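Local coordinates for probable glutathione reductase (Sinorhizobium meliloti, PDB 4DNA), which probably reduces glutathione disulfide to glutathione at the expense of NADPH, working as an FAD-binding homodimer with a redox-active disulfide, at residues N161-L166 with V183-I188; E204-F209 with P349-V354; D232-V237 with D258-A263; V354-T357 with R363-Q366; V403-L408 with Q417-S422. One frame throughout, in Å; residues are numbered along the deposited sequence.

Contact 1 of 5, residues N161-L166 with V183-I188; sequences NEAFDL and VEFANI
Phe185 reaches out from its helix into the angle between Ala163 and Phe164. Its CB leaves the helix toward 161-166, and chi1 of -87° sends the ring across the gap. The first ring atom to meet the other segment is CD1, 4.1 Å from Ala163 CB. Next comes CE1, which lies closer to that methyl, with Phe185 CE1 to Ala163 CB at 3.5 Å. At the tip, Phe185 CZ turns to the second partner and lies 3.5 Å from Phe164 CZ. This tip sits over one face of the Phe164 ring, nearer the ring's margin than its centre. The two rings make an oblique aromatic pair, with centroids 5.2 Å apart and planes at 56°. No hydrogen bond crosses here, and all three touching residues are buried. With an alanine in place of Phe185, the Ala163 methyl and that face of Phe164 would probably lose their packing partner, and a gap would open beside the flavin cofactor. Around the contact, Met261, a selenomethionine on strand 259-262, packs on Ala163 and Phe185. Phe164 also packs on Lys51, an FAD-binding residue outside the two segments. Glu184 OE2 forms a salt bridge with NZ of that lysine. A GxGxxA pattern (Gly177, Gly179, Ala182) runs into the start of helix 180-191, in a stretch predicted to bind the dinucleotide. The Phe185 side chain projects from this helix to within about 4 Å of the bound FAD, in what is probably the Rossmann-type NAD(P)-binding domain of a pyridine nucleotide-disulfide oxidoreductase.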
# COMPACT_ATOMS: atom_id res chain seq x y z
N ASN A 161 -12.75 20.45 -16.02
CA ASN A 161 -14.18 20.52 -15.94
C ASN A 161 -14.79 19.66 -17.04
O ASN A 161 -15.64 18.83 -16.76
CB ASN A 161 -14.67 21.96 -16.02
CG ASN A 161 -14.56 22.69 -14.69
OD1 ASN A 161 -14.59 22.07 -13.64
ND2 ASN A 161 -14.45 24.01 -14.74
N GLU A 162 -14.33 19.83 -18.28
CA GLU A 162 -14.92 19.11 -19.41
C GLU A 162 -14.29 17.77 -19.66
O GLU A 162 -14.81 16.98 -20.46
CB GLU A 162 -14.80 19.90 -20.71
CG GLU A 162 -15.54 21.22 -20.70
CD GLU A 162 -14.71 22.28 -20.05
OE1 GLU A 162 -13.52 22.41 -20.43
OE2 GLU A 162 -15.24 22.96 -19.15
N ALA A 163 -13.17 17.50 -19.01
CA ALA A 163 -12.42 16.30 -19.34
C ALA A 163 -13.21 15.06 -18.98
O ALA A 163 -13.37 14.15 -19.80
CB ALA A 163 -11.08 16.30 -18.64
N PHE A 164 -13.74 15.05 -17.76
CA PHE A 164 -14.49 13.89 -17.29
C PHE A 164 -15.72 13.62 -18.14
O PHE A 164 -16.16 12.46 -18.25
CB PHE A 164 -14.91 14.08 -15.84
CG PHE A 164 -13.76 14.20 -14.90
CD1 PHE A 164 -12.95 13.09 -14.62
CD2 PHE A 164 -13.47 15.41 -14.29
CE1 PHE A 164 -11.87 13.20 -13.75
CE2 PHE A 164 -12.40 15.52 -13.42
CZ PHE A 164 -11.61 14.41 -13.14
N ASP A 165 -16.27 14.67 -18.76
CA ASP A 165 -17.57 14.57 -19.41
C ASP A 165 -17.56 14.82 -20.91
O ASP A 165 -18.60 15.19 -21.47
CB ASP A 165 -18.57 15.53 -18.75
CG ASP A 165 -18.96 15.11 -17.34
OD1 ASP A 165 -19.12 13.90 -17.08
OD2 ASP A 165 -19.13 16.01 -16.49
N LEU A 166 -16.42 14.63 -21.57
CA LEU A 166 -16.41 14.76 -23.02
C LEU A 166 -17.53 13.89 -23.61
O LEU A 166 -17.74 12.77 -23.16
CB LEU A 166 -15.06 14.37 -23.62
CG LEU A 166 -13.89 15.29 -23.30
CD1 LEU A 166 -12.59 14.62 -23.65
CD2 LEU A 166 -14.03 16.59 -24.06
N VAL A 183 -0.22 15.36 -15.58
CA VAL A 183 0.33 14.02 -15.66
C VAL A 183 -0.68 12.92 -15.37
O VAL A 183 -0.62 11.86 -16.00
CB VAL A 183 1.65 13.85 -14.88
CG1 VAL A 183 2.68 14.84 -15.39
CG2 VAL A 183 1.43 14.03 -13.39
N GLU A 184 -1.62 13.17 -14.46
CA GLU A 184 -2.70 12.24 -14.17
C GLU A 184 -3.57 11.99 -15.40
O GLU A 184 -3.72 10.86 -15.86
CB GLU A 184 -3.55 12.74 -13.02
CG GLU A 184 -2.85 12.72 -11.66
CD GLU A 184 -3.75 13.12 -10.50
OE1 GLU A 184 -4.72 13.92 -10.69
OE2 GLU A 184 -3.48 12.63 -9.38
N PHE A 185 -4.13 13.06 -15.96
CA PHE A 185 -4.96 12.93 -17.14
C PHE A 185 -4.25 12.25 -18.31
O PHE A 185 -4.80 11.34 -18.91
CB PHE A 185 -5.53 14.28 -17.54
CG PHE A 185 -6.81 14.59 -16.86
CD1 PHE A 185 -7.99 13.98 -17.27
CD2 PHE A 185 -6.85 15.43 -15.76
CE1 PHE A 185 -9.19 14.22 -16.63
CE2 PHE A 185 -8.05 15.68 -15.12
CZ PHE A 185 -9.22 15.09 -15.55
N ALA A 186 -3.03 12.68 -18.60
CA ALA A 186 -2.24 12.07 -19.65
C ALA A 186 -2.16 10.58 -19.44
O ALA A 186 -2.30 9.80 -20.39
CB ALA A 186 -0.85 12.66 -19.70
N ASN A 187 -1.94 10.17 -18.20
CA ASN A 187 -1.94 8.75 -17.90
C ASN A 187 -3.32 8.11 -18.02
O ASN A 187 -3.43 6.98 -18.52
CB ASN A 187 -1.31 8.49 -16.54
CG ASN A 187 0.20 8.52 -16.61
OD1 ASN A 187 0.82 7.53 -16.99
ND2 ASN A 187 0.80 9.64 -16.25
N ILE A 188 -4.36 8.81 -17.58
CA ILE A 188 -5.71 8.28 -17.70
C ILE A 188 -6.01 8.04 -19.18
O ILE A 188 -6.29 6.91 -19.59
CB ILE A 188 -6.77 9.18 -17.01
CG1 ILE A 188 -6.69 9.04 -15.49
CG2 ILE A 188 -8.18 8.79 -17.43
CD1 ILE A 188 -7.22 10.23 -14.73

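Contact 2 of 5, residues E204-F209 with P349-V354; sequences EILSRF and PEIGTV
Leu206 is the first residue of 204-209 to touch strand 351-355. It has a left-handed backbone conformation and sends its side chain toward the strand. A chi1 of -47° turns its branch back past the backbone N. The CD1 methyl then meets Ile351 CD1 at 3.7 Å, and the two side chains reach each other tip to tip. Leu206 also lies against Val183, of the predicted dinucleotide site, and near Tyr180, an FAD-binding residue. From Leu206 the chain makes a type I beta turn through Ser207 and Arg208, closed by Phe209 N bonding to Leu206 O at 2.9 Å. This turn lies between strand 195-199 and helix 211-223 of the NAD(P)-binding part of the fold. Strand 351-355 belongs to the antiparallel sheet of the dimerisation domain, so the contact joins two parts of the fold that are remote in sequence. The turn leaves Phe209 facing the strand. Its ring atoms CD2 and CE2 come near two residues that lie on the same face of the strand. Phe209 CD2 is 4.2 Å from Ile351 CG2, a looser touch, while Phe209 CE2 is 3.9 Å from Thr353 CG2. Both methyls approach the ring obliquely. Thr353 uses its other branch for polar work, and its OG1 hydrogen-bonds to His406 ND1 on the neighbouring strand 402-408.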
# COMPACT_ATOMS: atom_id res chain seq x y z
N GLU A 204 11.50 20.34 -16.56
CA GLU A 204 11.09 18.99 -16.19
C GLU A 204 9.71 19.00 -15.57
O GLU A 204 9.35 19.95 -14.88
CB GLU A 204 12.09 18.36 -15.24
CG GLU A 204 13.54 18.57 -15.67
CD GLU A 204 14.57 17.83 -14.83
OE1 GLU A 204 14.21 16.90 -14.09
OE2 GLU A 204 15.76 18.18 -14.94
N ILE A 205 8.93 17.94 -15.81
CA ILE A 205 7.55 17.85 -15.26
C ILE A 205 7.55 17.76 -13.74
O ILE A 205 8.58 17.43 -13.15
CB ILE A 205 6.78 16.64 -15.84
CG1 ILE A 205 7.53 15.34 -15.58
CG2 ILE A 205 6.49 16.84 -17.32
CD1 ILE A 205 6.73 14.10 -15.90
N LEU A 206 6.42 18.06 -13.11
CA LEU A 206 6.34 18.05 -11.65
C LEU A 206 7.61 18.64 -11.03
O LEU A 206 8.27 18.00 -10.20
CB LEU A 206 6.15 16.62 -11.14
CG LEU A 206 5.10 15.78 -11.85
CD1 LEU A 206 5.15 14.36 -11.34
CD2 LEU A 206 3.73 16.38 -11.61
N SER A 207 7.93 19.87 -11.44
CA SER A 207 9.13 20.59 -11.04
C SER A 207 9.36 20.77 -9.53
O SER A 207 10.49 21.05 -9.11
CB SER A 207 9.09 21.98 -11.67
OG SER A 207 7.91 22.64 -11.23
N ARG A 208 8.30 20.62 -8.73
CA ARG A 208 8.36 20.73 -7.27
C ARG A 208 8.78 19.42 -6.61
O ARG A 208 9.10 19.39 -5.42
CB ARG A 208 7.00 21.14 -6.71
CG ARG A 208 6.59 22.58 -6.98
CD ARG A 208 7.29 23.54 -6.02
NE ARG A 208 6.40 24.64 -5.66
CZ ARG A 208 6.61 25.48 -4.64
NH1 ARG A 208 7.68 25.37 -3.87
NH2 ARG A 208 5.72 26.44 -4.40
N PHE A 209 8.76 18.35 -7.40
CA PHE A 209 9.02 17.00 -6.90
C PHE A 209 10.51 16.63 -6.92
O PHE A 209 11.33 17.31 -7.57
CB PHE A 209 8.16 15.99 -7.66
CG PHE A 209 6.69 16.07 -7.29
CD1 PHE A 209 5.94 17.20 -7.62
CD2 PHE A 209 6.08 15.05 -6.59
CE1 PHE A 209 4.60 17.28 -7.25
CE2 PHE A 209 4.75 15.13 -6.22
CZ PHE A 209 4.01 16.24 -6.55
N PRO A 349 3.47 4.98 -13.37
CA PRO A 349 3.45 4.58 -11.95
C PRO A 349 3.09 5.72 -10.98
O PRO A 349 3.34 6.90 -11.29
CB PRO A 349 4.90 4.14 -11.70
CG PRO A 349 5.70 4.89 -12.70
CD PRO A 349 4.84 4.96 -13.92
N GLU A 350 2.50 5.37 -9.83
CA GLU A 350 2.15 6.35 -8.81
C GLU A 350 3.37 7.01 -8.20
O GLU A 350 4.44 6.42 -8.14
CB GLU A 350 1.41 5.71 -7.66
CG GLU A 350 -0.08 5.82 -7.73
CD GLU A 350 -0.73 4.86 -6.76
OE1 GLU A 350 -0.85 5.23 -5.57
OE2 GLU A 350 -1.08 3.74 -7.20
N ILE A 351 3.18 8.23 -7.74
CA ILE A 351 4.12 8.85 -6.84
C ILE A 351 3.47 8.96 -5.45
O ILE A 351 2.26 9.09 -5.33
CB ILE A 351 4.66 10.19 -7.41
CG1 ILE A 351 5.42 9.90 -8.71
CG2 ILE A 351 5.58 10.88 -6.42
CD1 ILE A 351 5.68 11.08 -9.61
N GLY A 352 4.28 8.79 -4.41
CA GLY A 352 3.89 9.06 -3.04
C GLY A 352 5.06 9.77 -2.39
O GLY A 352 6.21 9.36 -2.56
N THR A 353 4.79 10.86 -1.67
CA THR A 353 5.88 11.69 -1.18
C THR A 353 5.55 12.41 0.12
O THR A 353 4.46 12.90 0.29
CB THR A 353 6.40 12.66 -2.27
OG1 THR A 353 7.63 13.26 -1.83
CG2 THR A 353 5.39 13.75 -2.59
N VAL A 354 6.53 12.41 1.02
CA VAL A 354 6.48 13.11 2.30
C VAL A 354 7.82 13.79 2.46
O VAL A 354 8.85 13.26 2.02
CB VAL A 354 6.45 12.17 3.52
CG1 VAL A 354 5.73 12.85 4.67
CG2 VAL A 354 5.82 10.83 3.19

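Contact 3 of 5, residues D232-V237 with D258-A263; sequences DIIQSV and DQVMLA
Asp232 OD1 takes a hydrogen bond from the next backbone amide, with Ile233 N at 2.8 Å and an N-H...O angle of 148°. The amide comes from above the carboxylate plane. Lys251 N adds a weak bond to the same oxygen, while Asp232 OD2 is held by His252 ND1. These bonds lie just before strand 234-239, where the contact proper begins. There Ile234 and Val237 both point at Val260 of strand 259-262. Ile234 CD1 lies 4.2 Å from Val260 CG1, and these two side chains pass alongside one another, pointing opposite ways. Val237 CG2 comes to 4.4 Å from the same Val260 CG1. That methyl carries both contacts because it stands anti to the backbone N (chi1 177°). Strand 234-239 is an edge of the three-stranded antiparallel sheet. Strand 259-262 is an edge of the parallel sheet of the Rossmann-type domain, and in this family such a three-stranded meander is inserted before the fourth strand of the parallel sheet. No hydrogen bond crosses between 232-237 and 258-263. Aliphatic packing alone joins these segments, which implies loose burial of aliphatic groups, without directional bonds.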
# COMPACT_ATOMS: atom_id res chain seq x y z
N ASP A 232 8.71 24.17 -23.85
CA ASP A 232 7.93 24.59 -25.01
C ASP A 232 6.53 25.02 -24.62
O ASP A 232 6.04 24.66 -23.55
CB ASP A 232 7.87 23.46 -26.03
CG ASP A 232 7.57 23.94 -27.43
OD1 ASP A 232 7.50 25.17 -27.67
OD2 ASP A 232 7.40 23.07 -28.31
N ILE A 233 5.89 25.76 -25.52
CA ILE A 233 4.65 26.48 -25.24
C ILE A 233 3.74 26.37 -26.47
O ILE A 233 4.23 26.18 -27.59
CB ILE A 233 5.00 27.96 -24.92
CG1 ILE A 233 4.02 28.56 -23.90
CG2 ILE A 233 5.14 28.83 -26.17
CD1 ILE A 233 4.60 29.72 -23.11
N ILE A 234 2.43 26.48 -26.27
CA ILE A 234 1.50 26.61 -27.42
C ILE A 234 1.34 28.08 -27.86
O ILE A 234 0.90 28.91 -27.07
CB ILE A 234 0.13 25.96 -27.13
CG1 ILE A 234 0.27 24.45 -27.03
CG2 ILE A 234 -0.88 26.30 -28.22
CD1 ILE A 234 -0.96 23.75 -26.49
N GLN A 235 1.73 28.38 -29.11
CA GLN A 235 1.59 29.73 -29.71
C GLN A 235 0.11 30.10 -29.86
O GLN A 235 -0.31 31.20 -29.48
CB GLN A 235 2.27 29.85 -31.09
CG GLN A 235 3.66 29.24 -31.27
CD GLN A 235 4.80 30.16 -30.88
OE1 GLN A 235 4.80 30.74 -29.79
NE2 GLN A 235 5.78 30.29 -31.76
N SER A 236 -0.66 29.17 -30.44
CA SER A 236 -2.10 29.35 -30.71
C SER A 236 -2.78 28.03 -31.08
O SER A 236 -2.13 27.10 -31.59
CB SER A 236 -2.31 30.33 -31.85
OG SER A 236 -1.81 29.78 -33.05
N VAL A 237 -4.08 27.97 -30.83
CA VAL A 237 -4.88 26.83 -31.24
C VAL A 237 -5.88 27.29 -32.28
O VAL A 237 -6.43 28.39 -32.18
CB VAL A 237 -5.64 26.18 -30.06
CG1 VAL A 237 -6.36 24.92 -30.51
CG2 VAL A 237 -4.70 25.84 -28.92
N ASP A 258 -7.56 15.51 -31.46
CA ASP A 258 -9.00 15.62 -31.25
C ASP A 258 -9.36 16.65 -30.16
O ASP A 258 -10.27 17.45 -30.33
CB ASP A 258 -9.61 14.25 -30.95
CG ASP A 258 -9.81 13.41 -32.20
OD1 ASP A 258 -10.13 13.98 -33.25
OD2 ASP A 258 -9.67 12.17 -32.13
N GLN A 259 -8.63 16.64 -29.05
CA GLN A 259 -8.84 17.63 -27.99
C GLN A 259 -7.51 18.22 -27.55
O GLN A 259 -6.46 17.55 -27.62
CB GLN A 259 -9.56 17.01 -26.79
CG GLN A 259 -10.88 16.33 -27.11
CD GLN A 259 -12.04 17.30 -27.25
OE1 GLN A 259 -12.09 18.34 -26.61
NE2 GLN A 259 -13.00 16.94 -28.09
N VAL A 260 -7.56 19.48 -27.10
CA VAL A 260 -6.41 20.16 -26.50
C VAL A 260 -6.77 20.61 -25.09
O VAL A 260 -7.56 21.51 -24.91
CB VAL A 260 -5.92 21.36 -27.33
CG1 VAL A 260 -4.77 22.06 -26.62
CG2 VAL A 260 -5.50 20.92 -28.72
N MSE A 261 -6.17 19.96 -24.10
CA MSE A 261 -6.46 20.26 -22.72
C MSE A 261 -5.45 21.21 -22.16
O MSE A 261 -4.23 20.97 -22.27
CB MSE A 261 -6.40 18.98 -21.91
CG MSE A 261 -6.90 19.21 -20.50
SE MSE A 261 -6.94 17.44 -19.65
CE MSE A 261 -8.46 17.69 -18.42
N LEU A 262 -5.95 22.27 -21.55
CA LEU A 262 -5.13 23.16 -20.74
C LEU A 262 -5.20 22.78 -19.27
O LEU A 262 -6.25 22.93 -18.63
CB LEU A 262 -5.57 24.60 -20.91
CG LEU A 262 -5.58 25.09 -22.34
CD1 LEU A 262 -6.25 26.45 -22.33
CD2 LEU A 262 -4.18 25.15 -22.92
N ALA A 263 -4.08 22.29 -18.75
CA ALA A 263 -3.98 21.89 -17.36
C ALA A 263 -2.86 22.66 -16.68
O ALA A 263 -2.02 22.05 -16.02
CB ALA A 263 -3.72 20.39 -17.27

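Contact 4 of 5, residues V354-T357 with R363-Q366; sequences VGIT and RKFQ
A strand-to-helix connection of the dimerisation domain is closed here by Ile356, which packs on Lys364 and Phe365 at the far end of the short helix 358-364. Thr357 is the N-cap of that helix, and its side chain caps a backbone N in the first turn. Ile356 makes the touch with a single atom, CD1. This methyl lies 4.4 Å from Lys364 CD and 4.4 Å from Phe365 CE2. Ile356 CG1 stands between the backbone N and the carbonyl carbon (chi1 59°), which carries CD1 toward the helix end. The chain leaves the helix at Phe365, whose ring the methyl approaches obliquely. Lys364 is fully extended, and its CG lies over one face of the Phe365 ring, 3.8 Å above the plane and over its centre. The contacts are loose, apolar and near the surface. The inner strand 402-408 backs the contact, as Val403 packs on both Ile356 and Phe365. Ile356 also bonds to Val403 through the backbone. The helix comes between strands 351-355 and 367-375 along the chain, and its end lies beside the antiparallel sheet.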
# COMPACT_ATOMS: atom_id res chain seq x y z
N VAL A 354 6.53 12.41 1.02
CA VAL A 354 6.48 13.11 2.30
C VAL A 354 7.82 13.79 2.46
O VAL A 354 8.85 13.26 2.02
CB VAL A 354 6.45 12.17 3.52
CG1 VAL A 354 5.73 12.85 4.67
CG2 VAL A 354 5.82 10.83 3.19
N GLY A 355 7.80 14.95 3.12
CA GLY A 355 9.03 15.65 3.45
C GLY A 355 9.61 16.35 2.25
O GLY A 355 8.90 16.62 1.30
N ILE A 356 10.91 16.60 2.30
CA ILE A 356 11.60 17.49 1.36
C ILE A 356 12.49 16.76 0.34
O ILE A 356 12.94 15.64 0.59
CB ILE A 356 12.44 18.53 2.14
CG1 ILE A 356 13.48 17.82 3.03
CG2 ILE A 356 11.52 19.42 2.98
CD1 ILE A 356 14.49 18.71 3.72
N THR A 357 12.74 17.39 -0.81
CA THR A 357 13.53 16.75 -1.87
C THR A 357 15.04 16.69 -1.57
O THR A 357 15.55 17.44 -0.74
CB THR A 357 13.34 17.45 -3.25
OG1 THR A 357 14.11 18.67 -3.30
CG2 THR A 357 11.88 17.72 -3.53
N ARG A 363 20.72 21.67 0.41
CA ARG A 363 20.87 23.09 0.76
C ARG A 363 20.67 23.34 2.26
O ARG A 363 21.45 24.06 2.86
CB ARG A 363 19.92 23.97 -0.06
CG ARG A 363 20.35 24.21 -1.51
CD ARG A 363 19.58 25.37 -2.14
NE ARG A 363 18.14 25.20 -1.96
CZ ARG A 363 17.30 24.81 -2.91
NH1 ARG A 363 17.73 24.58 -4.15
NH2 ARG A 363 16.00 24.66 -2.63
N LYS A 364 19.63 22.75 2.84
CA LYS A 364 19.23 23.04 4.21
C LYS A 364 20.17 22.49 5.28
O LYS A 364 20.36 23.11 6.34
CB LYS A 364 17.82 22.52 4.43
CG LYS A 364 17.29 22.57 5.85
CD LYS A 364 15.78 22.33 5.84
CE LYS A 364 15.22 22.47 7.25
NZ LYS A 364 13.75 22.36 7.23
N PHE A 365 20.76 21.32 5.01
CA PHE A 365 21.66 20.64 5.94
C PHE A 365 23.05 20.46 5.34
O PHE A 365 23.17 20.31 4.13
CB PHE A 365 21.08 19.28 6.30
CG PHE A 365 19.75 19.35 6.96
CD1 PHE A 365 19.60 19.94 8.22
CD2 PHE A 365 18.63 18.80 6.35
CE1 PHE A 365 18.37 20.00 8.84
CE2 PHE A 365 17.39 18.86 6.98
CZ PHE A 365 17.26 19.46 8.23
N GLN A 366 24.08 20.47 6.18
CA GLN A 366 25.48 20.42 5.71
C GLN A 366 25.83 19.05 5.16
O GLN A 366 26.64 18.94 4.23
CB GLN A 366 26.44 20.78 6.85
CG GLN A 366 27.92 20.64 6.52
CD GLN A 366 28.84 21.44 7.43
OE1 GLN A 366 28.58 21.63 8.63
NE2 GLN A 366 29.93 21.92 6.87

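Contact 5 of 5, residues V403-L408 with Q417-S422; sequences VGAHIL and QLLGIS
Leu419 of helix 412-424 packs on Ala405 and Ile407 of strand 402-408, a helix-on-sheet contact in the dimerisation domain. The packing is wholly apolar and buried. Ala405 and Ile407 are two apart on the strand, so both face the helix. The helix answers with one side chain. Leu419 has its CG opposite the carbonyl carbon (chi1 -67°), and its branch CD1 reaches the sheet. The Ile407 and Leu419 side chains meet at a slant. Leu419 also packs on Val354 of the neighbouring strand 351-355 and on Leu418 of the second subunit, so it packs on the sheet and takes part in the dimer interface. Backbone bonding shapes the strand itself. Val403 and Gly404 both face Val394 on strand 389-396, a classic beta bulge. Polar side chains serve other partners. His406 points away from the helix. Gln417 OE1 and NE2 bond to Val438 N and Met436 O of the second subunit. These partners lie shortly before His439 of the second subunit, the predicted proton acceptor. In the packed layer, Leu419 CD1 meets two carbons of the strand, Ala405 CB at 3.9 Å and Ile407 CG1 at 4.1 Å.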
# COMPACT_ATOMS: atom_id res chain seq x y z
N VAL A 403 14.07 13.02 6.57
CA VAL A 403 13.52 14.34 6.31
C VAL A 403 12.73 14.32 5.00
O VAL A 403 12.06 15.30 4.64
CB VAL A 403 14.64 15.42 6.23
CG1 VAL A 403 15.42 15.53 7.54
CG2 VAL A 403 15.60 15.15 5.06
N GLY A 404 12.82 13.20 4.28
CA GLY A 404 12.13 13.04 3.02
C GLY A 404 12.11 11.57 2.65
O GLY A 404 13.11 10.86 2.81
N ALA A 405 10.93 11.14 2.19
CA ALA A 405 10.71 9.82 1.61
C ALA A 405 9.89 9.99 0.33
O ALA A 405 8.90 10.72 0.31
CB ALA A 405 9.98 8.92 2.57
N HIS A 406 10.34 9.32 -0.74
CA HIS A 406 9.79 9.43 -2.09
C HIS A 406 9.72 8.08 -2.74
O HIS A 406 10.72 7.35 -2.78
CB HIS A 406 10.65 10.35 -2.93
CG HIS A 406 11.09 11.59 -2.20
ND1 HIS A 406 10.32 12.70 -2.12
CD2 HIS A 406 12.26 11.87 -1.50
CE1 HIS A 406 10.97 13.63 -1.40
NE2 HIS A 406 12.16 13.12 -1.03
N ILE A 407 8.53 7.76 -3.25
CA ILE A 407 8.22 6.46 -3.82
C ILE A 407 7.63 6.64 -5.21
O ILE A 407 6.69 7.39 -5.39
CB ILE A 407 7.16 5.68 -3.00
CG1 ILE A 407 7.44 5.72 -1.49
CG2 ILE A 407 7.06 4.24 -3.48
CD1 ILE A 407 8.68 4.97 -1.06
N LEU A 408 8.21 5.94 -6.18
CA LEU A 408 7.62 5.84 -7.50
C LEU A 408 7.27 4.38 -7.73
O LEU A 408 8.15 3.52 -7.73
CB LEU A 408 8.59 6.35 -8.55
CG LEU A 408 8.11 6.29 -10.00
CD1 LEU A 408 6.89 7.17 -10.19
CD2 LEU A 408 9.23 6.72 -10.94
N GLN A 417 1.09 8.01 2.91
CA GLN A 417 0.30 8.38 4.04
C GLN A 417 0.85 7.78 5.28
O GLN A 417 1.03 8.46 6.24
CB GLN A 417 -1.11 7.87 3.88
CG GLN A 417 -1.90 7.98 5.15
CD GLN A 417 -2.58 9.31 5.29
OE1 GLN A 417 -3.48 9.64 4.55
NE2 GLN A 417 -2.15 10.08 6.23
N LEU A 418 1.19 6.51 5.23
CA LEU A 418 1.79 5.85 6.39
C LEU A 418 3.17 6.41 6.74
O LEU A 418 3.41 6.78 7.88
CB LEU A 418 1.83 4.34 6.20
CG LEU A 418 0.45 3.73 5.99
CD1 LEU A 418 0.59 2.30 5.53
CD2 LEU A 418 -0.40 3.81 7.25
N LEU A 419 4.06 6.50 5.75
CA LEU A 419 5.32 7.16 5.98
C LEU A 419 5.12 8.54 6.64
O LEU A 419 5.91 8.95 7.50
CB LEU A 419 6.09 7.32 4.69
CG LEU A 419 6.61 6.06 4.00
CD1 LEU A 419 7.07 6.39 2.58
CD2 LEU A 419 7.75 5.44 4.80
N GLY A 420 4.06 9.26 6.26
CA GLY A 420 3.75 10.57 6.86
C GLY A 420 3.57 10.55 8.37
O GLY A 420 3.85 11.53 9.05
N ILE A 421 3.07 9.45 8.91
CA ILE A 421 2.95 9.33 10.35
C ILE A 421 4.36 9.30 10.93
O ILE A 421 4.69 10.06 11.85
CB ILE A 421 2.16 8.09 10.75
CG1 ILE A 421 0.74 8.15 10.15
CG2 ILE A 421 2.11 7.97 12.26
CD1 ILE A 421 0.01 6.82 10.16
N SER A 422 5.20 8.43 10.36
CA SER A 422 6.58 8.28 10.83
C SER A 422 7.34 9.59 10.80
O SER A 422 8.10 9.87 11.72
CB SER A 422 7.31 7.22 10.01
OG SER A 422 6.59 5.99 10.02

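In the fold
Contacts 1 and 3 lie in the Rossmann-type NAD(P)-binding part, with centres 14 Å apart, and touch through strand 259-262 and helix 180-191. Contact 4 joins strand 351-355 to helix 358-364, and contact 5 joins the neighbouring strand 402-408 to helix 412-424. Both lie in the dimerisation domain, with centres 13 Å apart. Contact 2 bridges the two groups. It touches contact 1, shares Val354 with contact 4, and is hydrogen-bonded to contact 5. Along the chain contact 1 comes first, contact 3 is nested within the loop closed by contact 2, and contacts 4 and 5 follow. Packing thus runs from the cofactor region through contact 2 to the dimer interface at contact 5.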